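Local coordinates for PmbA-related protein (Thermotoga maritima, PDB 1VL4), which is of uncertain function but belongs to the peptidase U62 (PmbA/TldD) family and may be a metallopeptidase, at residues P253-E258 against T317-L322; S281-P286 against T304-V309. All coordinates share one frame; numbering follows the deposited sequence.

Interaction 1 of 2, residues P253-E258 against T317-L322; sequences PMISAE and TFLHNL
F318 and L319 lie against the junction of helices 252-255 and 257-261, where S256 and L319 form a single isolated beta bridge: one extended loop docks on the break between two short helices. CB of F318 rests 3.4 Å from the carbonyl O of I255; chi1 (-60°) puts CG anti to the carbonyl carbon, and the ring approaches I255 O and M254 O obliquely and continues onto L271. L319 carries both backbone bonds. Its N donates to I255 O over 2.9 Å, nearly straight at 168°, and its O accepts from A257 N at 2.8 Å, so the peptide groups flanking S256 are both engaged. The L319 side chain runs beside that of I255, the two pointing the same way with their CD1 atoms 3.7 Å apart, and also touches I341 and K307. An alanine at L319 would probably open a gap beside I255 CD1, where the lost CG and methyls had packed against I255, I341 and K307. At H320 the imidazole turns one face to A257, whose CB sits 3.4 Å from ND1; ND1 itself bonds to T324 OG1. N321 is the N-cap of helix 322-328, its OD1 taken by T324 N, while S256 OG does the same for helix 257-261, accepting weakly from E258 N and also from N259 N. The N321 amide is thereby oriented with ND2 facing E258: the two side chains are joined through a water that accepts from N321 ND2 at 2.7 Å and donates weakly to E258 OE1.

Interaction 2 of 2, residues S281-P286 against T304-V309; sequences SIKDLP and TTEKFV
Strands 282-285 and 307-311 run antiparallel, K283 facing F308 as a non-hydrogen-bonded pair and D284 facing K307 as a hydrogen-bonded pair, with D284 N donating to K307 O at 2.9 Å and K307 N returning to D284 O at 3.2 Å. Beyond them V309 N reaches I282 O over 2.7 Å, where the chain turns a corner. On one face of the sheet the aliphatic part of K283 lies across the F308 ring. CE sits over the ring centre, 3.8 Å from the centroid, a CH-pi contact, while NZ is off-centre in a longer cation-pi contact. The K283 side chain bends at chi3 (85°), and NZ meets E306 OE2 at 2.7 Å from the anti side, 30° out of the carboxylate plane; the other oxygen of E306 is paired with R114. P286 CD packs on E306 CB, and L285 CD1 lies beside the carboxylate. On the opposite face D284 and K307 run side by side. K307 NZ meets D284 OD2 from above the carboxylate plane at 2.7 Å and also donates to T305 O, N335 OD1 and T305 OG1, itself bonded to T333 O. D284 OD1 is taken by V344 N, OD2 also by N335 ND2. The K283 side and the D284 side of the pairing thus each carry a salt bridge, and the K307 ammonium would probably stabilise the buried D284 carboxylate as an anion.

From the N terminus, the chain passes helices 252-255 and 257-261, then reaches strand 282-285 and, after a 17-residue connection without helix or strand, returns along 304-309; interaction 2 closes this inner loop. The chain continues through strand 314-315 into residues 317-322, where interaction 1 closes the larger loop around it, so the two contacts are nested. They lie about 12 Å apart between centres and touch directly: I255 CG2 packs on V309 CG1, and L319 CD2 on K307 CE. Interaction 2 joins neighbouring strands 282-285 and 307-311 of the mixed sheet that also holds 345-348, and interaction 1 fastens the helical pair to the segment leading into helix 322-328, all within the C-terminal family region.

Interaction 1 of 2, residues P253-E258 against T317-L322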
ATOM      1  N   PRO A 253      -8.906  -1.445 -15.681  1.00 17.77           N
ATOM      2  CA  PRO A 253      -8.885  -2.923 -15.737  1.00 16.04           C
ATOM      3  C   PRO A 253      -9.790  -3.552 -16.815  1.00 16.42           C
ATOM      4  O   PRO A 253      -9.456  -4.601 -17.376  1.00 13.25           O
ATOM      5  CB  PRO A 253      -9.319  -3.343 -14.325  1.00 18.31           C
ATOM      6  CG  PRO A 253      -9.145  -2.133 -13.442  1.00 18.75           C
ATOM      7  CD  PRO A 253      -9.296  -0.942 -14.347  1.00 13.89           C
ATOM      8  N   MET A 254     -10.914  -2.901 -17.147  1.00 15.88           N
ATOM      9  CA  MET A 254     -11.859  -3.418 -18.161  1.00 13.31           C
ATOM     10  C   MET A 254     -11.277  -3.514 -19.558  1.00 12.59           C
ATOM     11  O   MET A 254     -11.650  -4.387 -20.352  1.00 11.65           O
ATOM     12  CB  MET A 254     -13.109  -2.525 -18.254  1.00 13.94           C
ATOM     13  CG  MET A 254     -13.710  -2.210 -16.913  1.00 13.78           C
ATOM     14  SD  MET A 254     -15.260  -1.346 -17.097  1.00 18.93           S
ATOM     15  CE  MET A 254     -15.775  -1.339 -15.385  1.00 11.48           C
ATOM     16  N   ILE A 255     -10.375  -2.589 -19.865  1.00 11.76           N
ATOM     17  CA  ILE A 255      -9.822  -2.508 -21.208  1.00 14.02           C
ATOM     18  C   ILE A 255      -8.490  -3.260 -21.351  1.00 14.30           C
ATOM     19  O   ILE A 255      -7.991  -3.384 -22.455  1.00 17.43           O
ATOM     20  CB  ILE A 255      -9.732  -1.045 -21.732  1.00  9.08           C
ATOM     21  CG1 ILE A 255      -8.830  -0.172 -20.884  1.00 16.88           C
ATOM     22  CG2 ILE A 255     -11.138  -0.517 -21.971  1.00 17.10           C
ATOM     23  CD1 ILE A 255      -8.643   1.262 -21.451  1.00 14.29           C
ATOM     24  N   SER A 256      -7.959  -3.817 -20.258  1.00 14.88           N
ATOM     25  CA  SER A 256      -6.866  -4.830 -20.383  1.00 12.49           C
ATOM     26  C   SER A 256      -7.242  -6.119 -21.143  1.00 10.25           C
ATOM     27  O   SER A 256      -8.132  -6.898 -20.718  1.00 11.57           O
ATOM     28  CB  SER A 256      -6.320  -5.179 -19.008  1.00 14.43           C
ATOM     29  OG  SER A 256      -5.465  -6.281 -19.097  1.00 17.91           O
ATOM     30  N   ALA A 257      -6.563  -6.386 -22.266  1.00 11.47           N
ATOM     31  CA  ALA A 257      -6.783  -7.662 -22.988  1.00 13.25           C
ATOM     32  C   ALA A 257      -6.560  -8.897 -22.127  1.00 12.04           C
ATOM     33  O   ALA A 257      -7.136  -9.973 -22.388  1.00 14.97           O
ATOM     34  CB  ALA A 257      -5.904  -7.764 -24.226  1.00 14.51           C
ATOM     35  N   GLU A 258      -5.686  -8.760 -21.139  1.00 15.60           N
ATOM     36  CA  GLU A 258      -5.377  -9.835 -20.192  1.00 18.65           C
ATOM     37  C   GLU A 258      -6.585 -10.109 -19.295  1.00 17.63           C
ATOM     38  O   GLU A 258      -6.981 -11.266 -19.125  1.00 17.27           O
ATOM     39  CB  GLU A 258      -4.178  -9.420 -19.356  1.00 17.94           C
ATOM     40  CG  GLU A 258      -3.739 -10.424 -18.333  1.00 29.61           C
ATOM     41  CD  GLU A 258      -2.489 -10.003 -17.566  1.00 31.12           C
ATOM     42  OE1 GLU A 258      -1.764  -9.035 -17.981  1.00 28.06           O
ATOM     43  OE2 GLU A 258      -2.236 -10.689 -16.527  1.00 48.45           O
ATOM     44  N   THR A 317     -10.847  -1.189 -29.489  1.00 15.08           N
ATOM     45  CA  THR A 317      -9.719  -2.110 -29.217  1.00 14.92           C
ATOM     46  C   THR A 317      -9.590  -2.295 -27.744  1.00 14.89           C
ATOM     47  O   THR A 317      -9.991  -1.416 -26.983  1.00 12.83           O
ATOM     48  CB  THR A 317      -8.342  -1.533 -29.739  1.00 19.00           C
ATOM     49  OG1 THR A 317      -7.259  -2.458 -29.500  1.00 19.63           O
ATOM     50  CG2 THR A 317      -8.007  -0.197 -29.068  1.00 19.29           C
ATOM     51  N   PHE A 318      -8.983  -3.412 -27.336  1.00 11.36           N
ATOM     52  CA  PHE A 318      -8.422  -3.504 -25.988  1.00 13.75           C
ATOM     53  C   PHE A 318      -6.960  -3.055 -26.028  1.00 14.48           C
ATOM     54  O   PHE A 318      -6.375  -2.866 -27.090  1.00 15.41           O
ATOM     55  CB  PHE A 318      -8.542  -4.930 -25.448  1.00 12.36           C
ATOM     56  CG  PHE A 318      -9.943  -5.411 -25.354  1.00 17.16           C
ATOM     57  CD1 PHE A 318     -10.865  -4.749 -24.538  1.00 19.18           C
ATOM     58  CD2 PHE A 318     -10.373  -6.523 -26.083  1.00 22.20           C
ATOM     59  CE1 PHE A 318     -12.181  -5.184 -24.455  1.00 12.63           C
ATOM     60  CE2 PHE A 318     -11.708  -6.963 -25.999  1.00 18.75           C
ATOM     61  CZ  PHE A 318     -12.595  -6.301 -25.186  1.00 12.89           C
ATOM     62  N   LEU A 319      -6.408  -2.873 -24.854  1.00 14.37           N
ATOM     63  CA  LEU A 319      -5.002  -2.604 -24.669  1.00 14.38           C
ATOM     64  C   LEU A 319      -4.240  -3.932 -24.425  1.00 15.46           C
ATOM     65  O   LEU A 319      -4.737  -4.841 -23.772  1.00 14.41           O
ATOM     66  CB  LEU A 319      -4.815  -1.633 -23.495  1.00 13.66           C
ATOM     67  CG  LEU A 319      -5.561  -0.285 -23.683  1.00 14.55           C
ATOM     68  CD1 LEU A 319      -5.212   0.652 -22.570  1.00 15.48           C
ATOM     69  CD2 LEU A 319      -5.254   0.359 -25.011  1.00 18.59           C
ATOM     70  N   HIS A 320      -3.037  -4.006 -24.975  1.00 14.82           N
ATOM     71  CA  HIS A 320      -2.238  -5.211 -25.013  1.00 14.52           C
ATOM     72  C   HIS A 320      -0.818  -5.056 -24.443  1.00 16.32           C
ATOM     73  O   HIS A 320      -0.264  -3.953 -24.362  1.00 14.08           O
ATOM     74  CB  HIS A 320      -2.103  -5.684 -26.460  1.00 15.60           C
ATOM     75  CG  HIS A 320      -3.378  -6.212 -27.044  1.00 12.12           C
ATOM     76  ND1 HIS A 320      -3.780  -7.515 -26.882  1.00 17.96           N
ATOM     77  CD2 HIS A 320      -4.336  -5.609 -27.780  1.00 17.32           C
ATOM     78  CE1 HIS A 320      -4.929  -7.698 -27.515  1.00 17.76           C
ATOM     79  NE2 HIS A 320      -5.287  -6.554 -28.066  1.00 17.68           N
ATOM     80  N   ASN A 321      -0.274  -6.215 -24.062  1.00 12.47           N
ATOM     81  CA  ASN A 321       1.144  -6.427 -23.904  1.00 12.90           C
ATOM     82  C   ASN A 321       1.593  -7.401 -24.997  1.00 16.07           C
ATOM     83  O   ASN A 321       0.789  -7.790 -25.845  1.00 17.44           O
ATOM     84  CB  ASN A 321       1.490  -6.866 -22.482  1.00 12.36           C
ATOM     85  CG  ASN A 321       0.810  -8.158 -22.041  1.00  9.95           C
ATOM     86  OD1 ASN A 321       0.401  -9.011 -22.849  1.00 16.34           O
ATOM     87  ND2 ASN A 321       0.749  -8.338 -20.720  1.00 17.46           N
ATOM     88  N   LEU A 322       2.872  -7.760 -25.028  1.00 15.14           N
ATOM     89  CA  LEU A 322       3.373  -8.620 -26.093  1.00 15.40           C
ATOM     90  C   LEU A 322       2.656  -9.981 -26.080  1.00 16.34           C
ATOM     91  O   LEU A 322       2.299 -10.495 -27.141  1.00 14.24           O
ATOM     92  CB  LEU A 322       4.894  -8.809 -25.974  1.00 15.72           C
ATOM     93  CG  LEU A 322       5.739  -7.552 -26.239  1.00 20.83           C
ATOM     94  CD1 LEU A 322       7.242  -7.789 -26.016  1.00 26.75           C
ATOM     95  CD2 LEU A 322       5.496  -7.050 -27.641  1.00 24.54           C
TER
HETATM   96  O   HOH W   1      -0.391 -10.607 -19.839  1.00 30.31           O

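Interaction 2 of 2, residues S281-P286 against T304-V309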
ATOM      1  N   SER A 281     -16.053   9.736 -26.583  1.00  9.30           N
ATOM      2  CA  SER A 281     -14.848   9.138 -27.154  1.00 10.29           C
ATOM      3  C   SER A 281     -13.772   9.174 -26.086  1.00  9.89           C
ATOM      4  O   SER A 281     -13.587  10.204 -25.432  1.00 10.11           O
ATOM      5  CB  SER A 281     -14.363   9.883 -28.410  1.00 10.28           C
ATOM      6  OG  SER A 281     -15.279   9.773 -29.506  1.00  9.79           O
ATOM      7  N   ILE A 282     -13.052   8.054 -25.944  1.00 11.53           N
ATOM      8  CA  ILE A 282     -12.001   7.933 -24.994  1.00 12.69           C
ATOM      9  C   ILE A 282     -10.781   7.391 -25.751  1.00 12.44           C
ATOM     10  O   ILE A 282     -10.866   6.331 -26.446  1.00 10.53           O
ATOM     11  CB  ILE A 282     -12.372   6.964 -23.844  1.00 15.30           C
ATOM     12  CG1 ILE A 282     -13.620   7.487 -23.109  1.00 12.44           C
ATOM     13  CG2 ILE A 282     -11.240   6.834 -22.868  1.00 16.10           C
ATOM     14  CD1 ILE A 282     -14.160   6.524 -22.036  1.00 17.87           C
ATOM     15  N   LYS A 283      -9.671   8.117 -25.589  1.00 12.73           N
ATOM     16  CA  LYS A 283      -8.408   7.818 -26.243  1.00 12.09           C
ATOM     17  C   LYS A 283      -7.348   7.452 -25.215  1.00 12.82           C
ATOM     18  O   LYS A 283      -7.364   7.869 -24.037  1.00 11.86           O
ATOM     19  CB  LYS A 283      -7.922   9.046 -27.044  1.00 12.48           C
ATOM     20  CG  LYS A 283      -8.823   9.512 -28.183  1.00 13.80           C
ATOM     21  CD  LYS A 283      -8.053  10.383 -29.186  1.00 17.18           C
ATOM     22  CE  LYS A 283      -7.310   9.610 -30.255  1.00 11.46           C
ATOM     23  NZ  LYS A 283      -6.575  10.590 -31.130  1.00 17.52           N
ATOM     24  N   ASP A 284      -6.393   6.659 -25.688  1.00 12.32           N
ATOM     25  CA  ASP A 284      -5.131   6.436 -24.946  1.00 13.79           C
ATOM     26  C   ASP A 284      -4.102   7.293 -25.641  1.00 12.32           C
ATOM     27  O   ASP A 284      -3.859   7.123 -26.839  1.00 11.98           O
ATOM     28  CB  ASP A 284      -4.742   4.947 -24.971  1.00 12.85           C
ATOM     29  CG  ASP A 284      -3.362   4.666 -24.262  1.00 24.79           C
ATOM     30  OD1 ASP A 284      -2.882   5.527 -23.496  1.00 17.51           O
ATOM     31  OD2 ASP A 284      -2.725   3.627 -24.543  1.00 24.20           O
ATOM     32  N   LEU A 285      -3.564   8.263 -24.895  1.00 13.89           N
ATOM     33  CA  LEU A 285      -2.607   9.221 -25.439  1.00 13.55           C
ATOM     34  C   LEU A 285      -1.227   8.954 -24.844  1.00 12.61           C
ATOM     35  O   LEU A 285      -1.096   8.869 -23.631  1.00 11.58           O
ATOM     36  CB  LEU A 285      -3.024  10.642 -25.057  1.00 19.37           C
ATOM     37  CG  LEU A 285      -3.697  11.557 -26.035  1.00 27.90           C
ATOM     38  CD1 LEU A 285      -4.848  10.940 -26.831  1.00 21.31           C
ATOM     39  CD2 LEU A 285      -4.103  12.796 -25.280  1.00 24.77           C
ATOM     40  N   PRO A 286      -0.171   8.838 -25.689  1.00 11.21           N
ATOM     41  CA  PRO A 286       1.212   8.709 -25.131  1.00 14.94           C
ATOM     42  C   PRO A 286       1.688   9.914 -24.305  1.00 14.06           C
ATOM     43  O   PRO A 286       2.541   9.792 -23.443  1.00 13.86           O
ATOM     44  CB  PRO A 286       2.077   8.575 -26.388  1.00 15.67           C
ATOM     45  CG  PRO A 286       1.108   8.059 -27.466  1.00 14.02           C
ATOM     46  CD  PRO A 286      -0.216   8.677 -27.156  1.00 11.69           C
ATOM     47  N   THR A 304       4.799   3.475 -27.366  1.00 14.23           N
ATOM     48  CA  THR A 304       3.442   3.866 -27.005  1.00 14.10           C
ATOM     49  C   THR A 304       2.754   4.470 -28.248  1.00 13.11           C
ATOM     50  O   THR A 304       3.404   5.059 -29.128  1.00 18.42           O
ATOM     51  CB  THR A 304       3.473   4.831 -25.831  1.00 11.18           C
ATOM     52  OG1 THR A 304       4.334   5.938 -26.110  1.00 14.11           O
ATOM     53  CG2 THR A 304       3.928   4.168 -24.582  1.00 15.10           C
ATOM     54  N   THR A 305       1.461   4.254 -28.338  1.00 15.15           N
ATOM     55  CA  THR A 305       0.643   4.630 -29.474  1.00 11.76           C
ATOM     56  C   THR A 305      -0.588   5.414 -29.006  1.00  9.29           C
ATOM     57  O   THR A 305      -1.080   5.257 -27.874  1.00 12.05           O
ATOM     58  CB  THR A 305       0.179   3.382 -30.296  1.00 14.69           C
ATOM     59  OG1 THR A 305      -0.644   2.544 -29.502  1.00 12.53           O
ATOM     60  CG2 THR A 305       1.357   2.579 -30.796  1.00 15.81           C
ATOM     61  N   GLU A 306      -1.063   6.273 -29.895  1.00 11.58           N
ATOM     62  CA  GLU A 306      -2.319   7.012 -29.736  1.00 10.85           C
ATOM     63  C   GLU A 306      -3.451   6.304 -30.481  1.00 12.50           C
ATOM     64  O   GLU A 306      -3.360   5.995 -31.690  1.00  9.78           O
ATOM     65  CB  GLU A 306      -2.169   8.436 -30.199  1.00 13.60           C
ATOM     66  CG  GLU A 306      -3.457   9.320 -30.106  1.00 13.95           C
ATOM     67  CD  GLU A 306      -3.185  10.778 -30.417  1.00 15.48           C
ATOM     68  OE1 GLU A 306      -2.006  11.115 -30.695  1.00 15.19           O
ATOM     69  OE2 GLU A 306      -4.156  11.576 -30.351  1.00 12.09           O
ATOM     70  N   LYS A 307      -4.547   6.080 -29.785  1.00 11.01           N
ATOM     71  CA  LYS A 307      -5.686   5.417 -30.427  1.00 14.12           C
ATOM     72  C   LYS A 307      -6.964   5.683 -29.666  1.00 10.61           C
ATOM     73  O   LYS A 307      -6.924   5.985 -28.492  1.00 11.54           O
ATOM     74  CB  LYS A 307      -5.483   3.900 -30.549  1.00 13.80           C
ATOM     75  CG  LYS A 307      -5.357   3.197 -29.237  1.00 11.18           C
ATOM     76  CD  LYS A 307      -3.981   3.358 -28.626  1.00 20.19           C
ATOM     77  CE  LYS A 307      -3.571   2.199 -27.753  1.00 20.48           C
ATOM     78  NZ  LYS A 307      -2.318   2.577 -27.048  1.00 14.94           N
ATOM     79  N   PHE A 308      -8.085   5.501 -30.345  1.00  9.94           N
ATOM     80  CA  PHE A 308      -9.370   5.418 -29.646  1.00 12.58           C
ATOM     81  C   PHE A 308      -9.579   4.059 -28.967  1.00 12.12           C
ATOM     82  O   PHE A 308      -9.397   2.982 -29.559  1.00 11.40           O
ATOM     83  CB  PHE A 308     -10.534   5.702 -30.583  1.00 13.77           C
ATOM     84  CG  PHE A 308     -10.566   7.117 -31.084  1.00 10.79           C
ATOM     85  CD1 PHE A 308     -11.185   8.116 -30.348  1.00 14.20           C
ATOM     86  CD2 PHE A 308     -10.007   7.428 -32.318  1.00 15.80           C
ATOM     87  CE1 PHE A 308     -11.216   9.371 -30.799  1.00 15.91           C
ATOM     88  CE2 PHE A 308     -10.055   8.716 -32.801  1.00 18.69           C
ATOM     89  CZ  PHE A 308     -10.651   9.693 -32.032  1.00 19.44           C
ATOM     90  N   VAL A 309      -9.971   4.129 -27.709  1.00 11.21           N
ATOM     91  CA  VAL A 309     -10.564   2.988 -27.053  1.00 13.77           C
ATOM     92  C   VAL A 309     -12.087   2.976 -27.330  1.00 14.27           C
ATOM     93  O   VAL A 309     -12.631   1.966 -27.761  1.00 15.01           O
ATOM     94  CB  VAL A 309     -10.237   2.962 -25.550  1.00 14.37           C
ATOM     95  CG1 VAL A 309     -10.820   1.681 -24.909  1.00 10.44           C
ATOM     96  CG2 VAL A 309      -8.722   2.983 -25.361  1.00 16.36           C
TER